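Local atomic coordinates of universal stress protein (Archaeoglobus fulgidus, PDB entry 3LOQ), a protein that binds AMP and, as a tandem member of the universal stress protein A family, is probably a nucleotide-binding protein of the stress response. Residues S35-K47 with V87-I100. Sequence-based numbering, arbitrary orientation.
Sequences SFKVLEYLGDFKK and VLPEVAQKIEAAGI. With AMP (adenosine monophosphate), chain C.
In the nucleotide-binding alpha/beta fold of the universal stress proteins, Phe-36, Leu-39, Leu-42 and Lys-46 of 35-47 pack against 87-100, the last turns of helix 75-97 and the bend after it. Strand 52-60 lies beneath, Ile-53 touching both Leu-42 and Ile-95. At the AMP end, the CB of Ser-35 is 3.3 Å from O3' of the ribose. Next to it Phe-36 turns its ring to helix 75-97: Val-87 CG1 meets the ring edge near its plane, and Val-91 CG2 comes obliquely to within 3.6 Å of CE2. Leu-39 splits its methyls, CD1 to Val-91 CG1 and CD2 to Ile-95 CG1. Leu-42 divides likewise: CD1 lies 3.7 Å from Ile-95 CA, while CD2 meets Ile-100 CD1. Above this apolar seam the extended Lys-94, its CG anti to the backbone N (chi1 -171°), runs over Leu-39 CB and carries NZ to a water that accepts its bond at 2.7 Å and donates a weak one to Glu-40 OE2. At the far end Ala-98 CB abuts Leu-42 CB at 3.9 Å. Beyond it Lys-46 bends at its last torsion (chi4 50°), and its NZ gives a weak hydrogen bond of 3.2 Å to Gly-99 O.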
ATOM      1  N   SER A  35      -2.928   2.917 -12.380  1.00 37.62           N
ATOM      2  CA  SER A  35      -2.809   1.524 -11.945  1.00 38.14           C
ATOM      3  C   SER A  35      -1.450   0.880 -12.288  1.00 36.46           C
ATOM      4  O   SER A  35      -1.040  -0.098 -11.648  1.00 40.81           O
ATOM      5  CB  SER A  35      -3.970   0.669 -12.486  1.00 37.29           C
ATOM      6  OG  SER A  35      -3.778   0.318 -13.850  1.00 38.19           O
ATOM      7  N   PHE A  36      -0.757   1.426 -13.280  1.00 36.64           N
ATOM      8  CA  PHE A  36       0.520   0.863 -13.744  1.00 39.96           C
ATOM      9  C   PHE A  36       1.757   1.426 -13.046  1.00 42.35           C
ATOM     10  O   PHE A  36       2.874   0.967 -13.312  1.00 41.87           O
ATOM     11  CB  PHE A  36       0.696   1.090 -15.257  1.00 42.37           C
ATOM     12  CG  PHE A  36      -0.308   0.362 -16.105  1.00 41.62           C
ATOM     13  CD1 PHE A  36      -0.574   0.778 -17.400  1.00 44.85           C
ATOM     14  CD2 PHE A  36      -0.976  -0.739 -15.611  1.00 35.02           C
ATOM     15  CE1 PHE A  36      -1.493   0.101 -18.192  1.00 44.11           C
ATOM     16  CE2 PHE A  36      -1.891  -1.417 -16.393  1.00 42.81           C
ATOM     17  CZ  PHE A  36      -2.153  -0.999 -17.685  1.00 44.36           C
ATOM     18  N   LYS A  37       1.583   2.451 -12.212  1.00 36.21           N
ATOM     19  CA  LYS A  37       2.730   3.043 -11.511  1.00 34.44           C
ATOM     20  C   LYS A  37       3.488   1.966 -10.757  1.00 37.97           C
ATOM     21  O   LYS A  37       4.723   1.981 -10.706  1.00 40.16           O
ATOM     22  CB  LYS A  37       2.290   4.163 -10.551  1.00 37.87           C
ATOM     23  CG  LYS A  37       1.695   5.369 -11.242  1.00 37.56           C
ATOM     24  CD  LYS A  37       2.723   6.007 -12.182  1.00 40.80           C
ATOM     25  CE  LYS A  37       2.163   7.198 -12.952  1.00 48.15           C
ATOM     26  NZ  LYS A  37       3.175   7.739 -13.903  1.00 58.01           N
ATOM     27  N   VAL A  38       2.747   1.015 -10.189  1.00 40.40           N
ATOM     28  CA  VAL A  38       3.356  -0.058  -9.405  1.00 39.09           C
ATOM     29  C   VAL A  38       4.438  -0.760 -10.224  1.00 42.64           C
ATOM     30  O   VAL A  38       5.449  -1.226  -9.680  1.00 36.47           O
ATOM     31  CB  VAL A  38       2.318  -1.112  -8.997  1.00 47.29           C
ATOM     32  CG1 VAL A  38       2.824  -1.917  -7.809  1.00 49.99           C
ATOM     33  CG2 VAL A  38       0.982  -0.451  -8.677  1.00 56.19           C
ATOM     34  N   LEU A  39       4.219  -0.839 -11.537  1.00 39.09           N
ATOM     35  CA  LEU A  39       5.110  -1.603 -12.413  1.00 42.72           C
ATOM     36  C   LEU A  39       6.496  -0.976 -12.536  1.00 48.03           C
ATOM     37  O   LEU A  39       7.448  -1.639 -12.936  1.00 55.75           O
ATOM     38  CB  LEU A  39       4.477  -1.808 -13.798  1.00 38.75           C
ATOM     39  CG  LEU A  39       3.138  -2.557 -13.740  1.00 40.32           C
ATOM     40  CD1 LEU A  39       2.457  -2.570 -15.086  1.00 44.50           C
ATOM     41  CD2 LEU A  39       3.337  -3.974 -13.233  1.00 41.76           C
ATOM     42  N   GLU A  40       6.617   0.298 -12.183  1.00 47.04           N
ATOM     43  CA  GLU A  40       7.921   0.949 -12.216  1.00 47.65           C
ATOM     44  C   GLU A  40       8.808   0.491 -11.053  1.00 54.40           C
ATOM     45  O   GLU A  40      10.011   0.732 -11.044  1.00 59.11           O
ATOM     46  CB  GLU A  40       7.763   2.471 -12.230  1.00 51.81           C
ATOM     47  CG  GLU A  40       7.539   3.060 -13.621  1.00 66.84           C
ATOM     48  CD  GLU A  40       6.420   4.101 -13.663  1.00 82.50           C
ATOM     49  OE1 GLU A  40       6.699   5.311 -13.486  1.00 80.72           O
ATOM     50  OE2 GLU A  40       5.256   3.706 -13.890  1.00 92.47           O
ATOM     51  N   TYR A  41       8.211  -0.189 -10.079  1.00 50.83           N
ATOM     52  CA  TYR A  41       8.929  -0.567  -8.872  1.00 45.63           C
ATOM     53  C   TYR A  41       9.227  -2.062  -8.817  1.00 45.24           C
ATOM     54  O   TYR A  41       9.603  -2.587  -7.770  1.00 42.46           O
ATOM     55  CB  TYR A  41       8.120  -0.150  -7.641  1.00 48.11           C
ATOM     56  CG  TYR A  41       8.053   1.354  -7.457  1.00 47.38           C
ATOM     57  CD1 TYR A  41       7.045   2.106  -8.047  1.00 37.87           C
ATOM     58  CD2 TYR A  41       9.017   2.020  -6.710  1.00 42.86           C
ATOM     59  CE1 TYR A  41       6.997   3.488  -7.884  1.00 37.62           C
ATOM     60  CE2 TYR A  41       8.970   3.392  -6.531  1.00 41.89           C
ATOM     61  CZ  TYR A  41       7.963   4.124  -7.120  1.00 37.95           C
ATOM     62  OH  TYR A  41       7.929   5.493  -6.942  1.00 39.58           O
ATOM     63  N   LEU A  42       9.042  -2.755  -9.934  1.00 43.45           N
ATOM     64  CA  LEU A  42       9.244  -4.200  -9.939  1.00 50.62           C
ATOM     65  C   LEU A  42      10.633  -4.622  -9.410  1.00 49.82           C
ATOM     66  O   LEU A  42      10.753  -5.624  -8.693  1.00 48.90           O
ATOM     67  CB  LEU A  42       8.981  -4.773 -11.331  1.00 53.31           C
ATOM     68  CG  LEU A  42       7.507  -4.824 -11.727  1.00 56.36           C
ATOM     69  CD1 LEU A  42       7.337  -5.290 -13.165  1.00 58.63           C
ATOM     70  CD2 LEU A  42       6.729  -5.723 -10.772  1.00 54.97           C
ATOM     71  N   GLY A  43      11.673  -3.854  -9.742  1.00 47.08           N
ATOM     72  CA  GLY A  43      13.016  -4.144  -9.246  1.00 46.49           C
ATOM     73  C   GLY A  43      13.068  -4.137  -7.723  1.00 48.93           C
ATOM     74  O   GLY A  43      13.645  -5.032  -7.094  1.00 54.91           O
ATOM     75  N   ASP A  44      12.449  -3.124  -7.123  1.00 46.32           N
ATOM     76  CA  ASP A  44      12.423  -2.995  -5.670  1.00 51.38           C
ATOM     77  C   ASP A  44      11.733  -4.185  -5.013  1.00 52.01           C
ATOM     78  O   ASP A  44      12.183  -4.688  -3.991  1.00 54.25           O
ATOM     79  CB  ASP A  44      11.739  -1.695  -5.260  1.00 49.49           C
ATOM     80  CG  ASP A  44      12.488  -0.475  -5.746  1.00 55.90           C
ATOM     81  OD1 ASP A  44      13.529  -0.151  -5.135  1.00 52.92           O
ATOM     82  OD2 ASP A  44      12.039   0.157  -6.735  1.00 56.52           O
ATOM     83  N   PHE A  45      10.640  -4.638  -5.611  1.00 56.46           N
ATOM     84  CA  PHE A  45       9.892  -5.743  -5.044  1.00 51.66           C
ATOM     85  C   PHE A  45      10.645  -7.053  -5.195  1.00 56.17           C
ATOM     86  O   PHE A  45      10.587  -7.914  -4.314  1.00 62.78           O
ATOM     87  CB  PHE A  45       8.522  -5.849  -5.697  1.00 49.67           C
ATOM     88  CG  PHE A  45       7.553  -4.810  -5.230  1.00 57.26           C
ATOM     89  CD1 PHE A  45       7.014  -3.896  -6.117  1.00 56.14           C
ATOM     90  CD2 PHE A  45       7.182  -4.745  -3.898  1.00 63.35           C
ATOM     91  CE1 PHE A  45       6.119  -2.947  -5.686  1.00 59.17           C
ATOM     92  CE2 PHE A  45       6.290  -3.792  -3.459  1.00 61.31           C
ATOM     93  CZ  PHE A  45       5.755  -2.895  -4.353  1.00 58.74           C
ATOM     94  N   LYS A  46      11.335  -7.220  -6.316  1.00 56.07           N
ATOM     95  CA  LYS A  46      12.092  -8.445  -6.526  1.00 64.35           C
ATOM     96  C   LYS A  46      13.167  -8.575  -5.455  1.00 59.15           C
ATOM     97  O   LYS A  46      13.411  -9.670  -4.937  1.00 56.57           O
ATOM     98  CB  LYS A  46      12.721  -8.491  -7.919  1.00 70.70           C
ATOM     99  CG  LYS A  46      13.483  -9.779  -8.177  1.00 70.61           C
ATOM    100  CD  LYS A  46      13.571 -10.093  -9.655  1.00 75.91           C
ATOM    101  CE  LYS A  46      14.267 -11.426  -9.883  1.00 81.51           C
ATOM    102  NZ  LYS A  46      13.677 -12.505  -9.037  1.00 80.93           N
ATOM    103  N   LYS A  47      13.774  -7.445  -5.102  1.00 52.37           N
ATOM    104  CA  LYS A  47      14.859  -7.438  -4.134  1.00 58.01           C
ATOM    105  C   LYS A  47      14.418  -7.719  -2.702  1.00 63.10           C
ATOM    106  O   LYS A  47      15.252  -8.054  -1.861  1.00 67.97           O
ATOM    107  CB  LYS A  47      15.680  -6.150  -4.238  1.00 65.64           C
ATOM    108  CG  LYS A  47      16.519  -6.095  -5.528  1.00 79.87           C
ATOM    109  CD  LYS A  47      17.280  -4.783  -5.665  1.00 88.09           C
ATOM    110  CE  LYS A  47      18.037  -4.695  -6.991  1.00 89.59           C
ATOM    111  NZ  LYS A  47      17.125  -4.427  -8.142  1.00 89.66           N
ATOM    112  N   VAL A  87      -4.486  -5.199 -23.513  1.00 51.11           N
ATOM    113  CA  VAL A  87      -3.546  -4.466 -22.674  1.00 45.40           C
ATOM    114  C   VAL A  87      -2.784  -5.353 -21.692  1.00 45.86           C
ATOM    115  O   VAL A  87      -1.557  -5.280 -21.614  1.00 49.42           O
ATOM    116  CB  VAL A  87      -4.251  -3.312 -21.943  1.00 47.70           C
ATOM    117  CG1 VAL A  87      -3.351  -2.713 -20.862  1.00 44.61           C
ATOM    118  CG2 VAL A  87      -4.682  -2.252 -22.958  1.00 39.12           C
ATOM    119  N   LEU A  88      -3.508  -6.204 -20.969  1.00 38.68           N
ATOM    120  CA  LEU A  88      -2.904  -7.051 -19.943  1.00 40.30           C
ATOM    121  C   LEU A  88      -1.652  -7.847 -20.382  1.00 46.43           C
ATOM    122  O   LEU A  88      -0.732  -8.033 -19.586  1.00 48.00           O
ATOM    123  CB  LEU A  88      -3.963  -7.977 -19.320  1.00 43.13           C
ATOM    124  CG  LEU A  88      -5.060  -7.255 -18.522  1.00 41.81           C
ATOM    125  CD1 LEU A  88      -6.049  -8.244 -17.922  1.00 45.79           C
ATOM    126  CD2 LEU A  88      -4.451  -6.399 -17.434  1.00 41.88           C
ATOM    127  N   PRO A  89      -1.614  -8.328 -21.638  1.00 49.90           N
ATOM    128  CA  PRO A  89      -0.390  -9.035 -22.035  1.00 50.60           C
ATOM    129  C   PRO A  89       0.848  -8.151 -21.926  1.00 44.84           C
ATOM    130  O   PRO A  89       1.934  -8.676 -21.651  1.00 47.64           O
ATOM    131  CB  PRO A  89      -0.662  -9.435 -23.493  1.00 48.62           C
ATOM    132  CG  PRO A  89      -2.151  -9.566 -23.563  1.00 47.32           C
ATOM    133  CD  PRO A  89      -2.689  -8.488 -22.637  1.00 51.90           C
ATOM    134  N   GLU A  90       0.685  -6.845 -22.135  1.00 39.64           N
ATOM    135  CA  GLU A  90       1.769  -5.879 -21.913  1.00 46.60           C
ATOM    136  C   GLU A  90       2.172  -5.889 -20.438  1.00 42.72           C
ATOM    137  O   GLU A  90       3.356  -5.866 -20.101  1.00 46.53           O
ATOM    138  CB  GLU A  90       1.339  -4.445 -22.275  1.00 46.60           C
ATOM    139  CG  GLU A  90       0.746  -4.250 -23.660  1.00 49.37           C
ATOM    140  CD  GLU A  90       0.253  -2.821 -23.880  1.00 48.94           C
ATOM    141  OE1 GLU A  90      -0.944  -2.551 -23.621  1.00 53.75           O
ATOM    142  OE2 GLU A  90       1.058  -1.964 -24.303  1.00 41.44           O
ATOM    143  N   VAL A  91       1.177  -5.899 -19.558  1.00 37.73           N
ATOM    144  CA  VAL A  91       1.458  -5.951 -18.127  1.00 41.25           C
ATOM    145  C   VAL A  91       2.216  -7.236 -17.829  1.00 44.93           C
ATOM    146  O   VAL A  91       3.282  -7.201 -17.196  1.00 46.19           O
ATOM    147  CB  VAL A  91       0.172  -5.849 -17.297  1.00 40.72           C
ATOM    148  CG1 VAL A  91       0.459  -5.959 -15.792  1.00 34.73           C
ATOM    149  CG2 VAL A  91      -0.541  -4.530 -17.624  1.00 35.47           C
ATOM    150  N   ALA A  92       1.701  -8.361 -18.325  1.00 41.37           N
ATOM    151  CA  ALA A  92       2.351  -9.642 -18.046  1.00 50.11           C
ATOM    152  C   ALA A  92       3.767  -9.608 -18.581  1.00 50.33           C
ATOM    153  O   ALA A  92       4.688 -10.058 -17.912  1.00 48.03           O
ATOM    154  CB  ALA A  92       1.572 -10.827 -18.632  1.00 43.67           C
ATOM    155  N   GLN A  93       3.938  -9.041 -19.773  1.00 52.98           N
ATOM    156  CA  GLN A  93       5.258  -8.964 -20.397  1.00 56.20           C
ATOM    157  C   GLN A  93       6.248  -8.230 -19.508  1.00 53.34           C
ATOM    158  O   GLN A  93       7.350  -8.719 -19.256  1.00 52.56           O
ATOM    159  CB  GLN A  93       5.173  -8.258 -21.751  1.00 60.31           C
ATOM    160  CG  GLN A  93       6.522  -7.949 -22.382  1.00 62.09           C
ATOM    161  CD  GLN A  93       6.384  -7.271 -23.738  1.00 65.77           C
ATOM    162  OE1 GLN A  93       6.155  -6.063 -23.824  1.00 61.44           O
ATOM    163  NE2 GLN A  93       6.516  -8.050 -24.805  1.00 66.84           N
ATOM    164  N   LYS A  94       5.846  -7.052 -19.036  1.00 46.88           N
ATOM    165  CA  LYS A  94       6.735  -6.197 -18.256  1.00 48.08           C
ATOM    166  C   LYS A  94       7.153  -6.880 -16.938  1.00 54.71           C
ATOM    167  O   LYS A  94       8.315  -6.789 -16.520  1.00 56.70           O
ATOM    168  CB  LYS A  94       6.083  -4.830 -18.011  1.00 44.86           C
ATOM    169  CG  LYS A  94       7.010  -3.788 -17.386  1.00 48.94           C
ATOM    170  CD  LYS A  94       6.368  -2.395 -17.311  1.00 51.15           C
ATOM    171  CE  LYS A  94       7.346  -1.378 -16.688  1.00 58.65           C
ATOM    172  NZ  LYS A  94       6.988   0.075 -16.917  1.00 62.72           N
ATOM    173  N   ILE A  95       6.215  -7.591 -16.312  1.00 52.08           N
ATOM    174  CA  ILE A  95       6.510  -8.370 -15.105  1.00 53.66           C
ATOM    175  C   ILE A  95       7.510  -9.500 -15.382  1.00 52.64           C
ATOM    176  O   ILE A  95       8.496  -9.654 -14.657  1.00 54.22           O
ATOM    177  CB  ILE A  95       5.218  -8.948 -14.470  1.00 47.63           C
ATOM    178  CG1 ILE A  95       4.232  -7.820 -14.153  1.00 37.98           C
ATOM    179  CG2 ILE A  95       5.539  -9.765 -13.220  1.00 43.98           C
ATOM    180  CD1 ILE A  95       2.862  -8.307 -13.739  1.00 38.86           C
ATOM    181  N   GLU A  96       7.260 -10.286 -16.430  1.00 52.92           N
ATOM    182  CA  GLU A  96       8.176 -11.370 -16.796  1.00 53.25           C
ATOM    183  C   GLU A  96       9.568 -10.814 -17.043  1.00 54.11           C
ATOM    184  O   GLU A  96      10.569 -11.428 -16.679  1.00 55.42           O
ATOM    185  CB  GLU A  96       7.733 -12.078 -18.072  1.00 56.82           C
ATOM    186  CG  GLU A  96       6.251 -12.291 -18.238  1.00 70.63           C
ATOM    187  CD  GLU A  96       5.770 -13.591 -17.648  1.00 77.63           C
ATOM    188  OE1 GLU A  96       4.823 -14.178 -18.224  1.00 80.70           O
ATOM    189  OE2 GLU A  96       6.340 -14.020 -16.617  1.00 77.45           O
ATOM    190  N   ALA A  97       9.629  -9.648 -17.672  1.00 50.77           N
ATOM    191  CA  ALA A  97      10.915  -9.076 -18.064  1.00 54.07           C
ATOM    192  C   ALA A  97      11.742  -8.696 -16.839  1.00 53.67           C
ATOM    193  O   ALA A  97      12.960  -8.569 -16.918  1.00 55.79           O
ATOM    194  CB  ALA A  97      10.714  -7.873 -18.984  1.00 47.65           C
ATOM    195  N   ALA A  98      11.074  -8.528 -15.704  1.00 49.76           N
ATOM    196  CA  ALA A  98      11.753  -8.160 -14.468  1.00 48.96           C
ATOM    197  C   ALA A  98      12.145  -9.401 -13.667  1.00 54.17           C
ATOM    198  O   ALA A  98      12.636  -9.303 -12.535  1.00 53.70           O
ATOM    199  CB  ALA A  98      10.870  -7.243 -13.634  1.00 48.44           C
ATOM    200  N   GLY A  99      11.934 -10.569 -14.261  1.00 58.38           N
ATOM    201  CA  GLY A  99      12.281 -11.823 -13.608  1.00 61.64           C
ATOM    202  C   GLY A  99      11.321 -12.195 -12.490  1.00 64.38           C
ATOM    203  O   GLY A  99      11.711 -12.823 -11.507  1.00 62.29           O
ATOM    204  N   ILE A 100      10.059 -11.797 -12.642  1.00 59.04           N
ATOM    205  CA  ILE A 100       9.016 -12.201 -11.718  1.00 52.53           C
ATOM    206  C   ILE A 100       7.932 -12.969 -12.464  1.00 55.41           C
ATOM    207  O   ILE A 100       7.536 -12.582 -13.559  1.00 52.40           O
ATOM    208  CB  ILE A 100       8.387 -10.968 -11.050  1.00 51.53           C
ATOM    209  CG1 ILE A 100       9.460 -10.185 -10.287  1.00 46.55           C
ATOM    210  CG2 ILE A 100       7.217 -11.367 -10.133  1.00 42.71           C
ATOM    211  CD1 ILE A 100       8.937  -8.911  -9.660  1.00 43.42           C
TER
HETATM  212  P   AMP C 271      -9.197   4.944  -6.690  1.00 38.57           P
HETATM  213  O1P AMP C 271      -9.168   5.103  -5.192  1.00 42.00           O
HETATM  214  O2P AMP C 271     -10.471   4.374  -7.287  1.00 44.35           O
HETATM  215  O3P AMP C 271      -8.651   6.144  -7.428  1.00 43.75           O
HETATM  216  O5' AMP C 271      -8.114   3.777  -6.959  1.00 39.07           O
HETATM  217  C5' AMP C 271      -7.804   3.437  -8.307  1.00 28.68           C
HETATM  218  C4' AMP C 271      -7.257   2.035  -8.285  1.00 34.28           C
HETATM  219  O4' AMP C 271      -8.306   1.106  -8.008  1.00 41.89           O
HETATM  220  C3' AMP C 271      -6.763   1.612  -9.644  1.00 42.36           C
HETATM  221  O3' AMP C 271      -5.418   2.019  -9.789  1.00 39.83           O
HETATM  222  C2' AMP C 271      -6.858   0.110  -9.562  1.00 43.31           C
HETATM  223  O2' AMP C 271      -5.705  -0.334  -8.850  1.00 46.86           O
HETATM  224  C1' AMP C 271      -8.075  -0.127  -8.694  1.00 36.93           C
HETATM  225  N9  AMP C 271      -9.226  -0.396  -9.582  1.00 38.89           N
HETATM  226  C8  AMP C 271     -10.194   0.488  -9.895  1.00 39.11           C
HETATM  227  N7  AMP C 271     -11.104  -0.066 -10.738  1.00 39.39           N
HETATM  228  C5  AMP C 271     -10.708  -1.335 -10.973  1.00 36.90           C
HETATM  229  C6  AMP C 271     -11.206  -2.470 -11.768  1.00 34.12           C
HETATM  230  N6  AMP C 271     -12.339  -2.358 -12.492  1.00 39.51           N
HETATM  231  N1  AMP C 271     -10.504  -3.615 -11.741  1.00 37.12           N
HETATM  232  C2  AMP C 271      -9.378  -3.743 -11.017  1.00 40.63           C
HETATM  233  N3  AMP C 271      -8.869  -2.757 -10.270  1.00 38.95           N
HETATM  234  C4  AMP C 271      -9.481  -1.552 -10.204  1.00 38.33           C
HETATM  235  O   HOH W   1       4.683   1.379 -16.291  1.00 49.99           O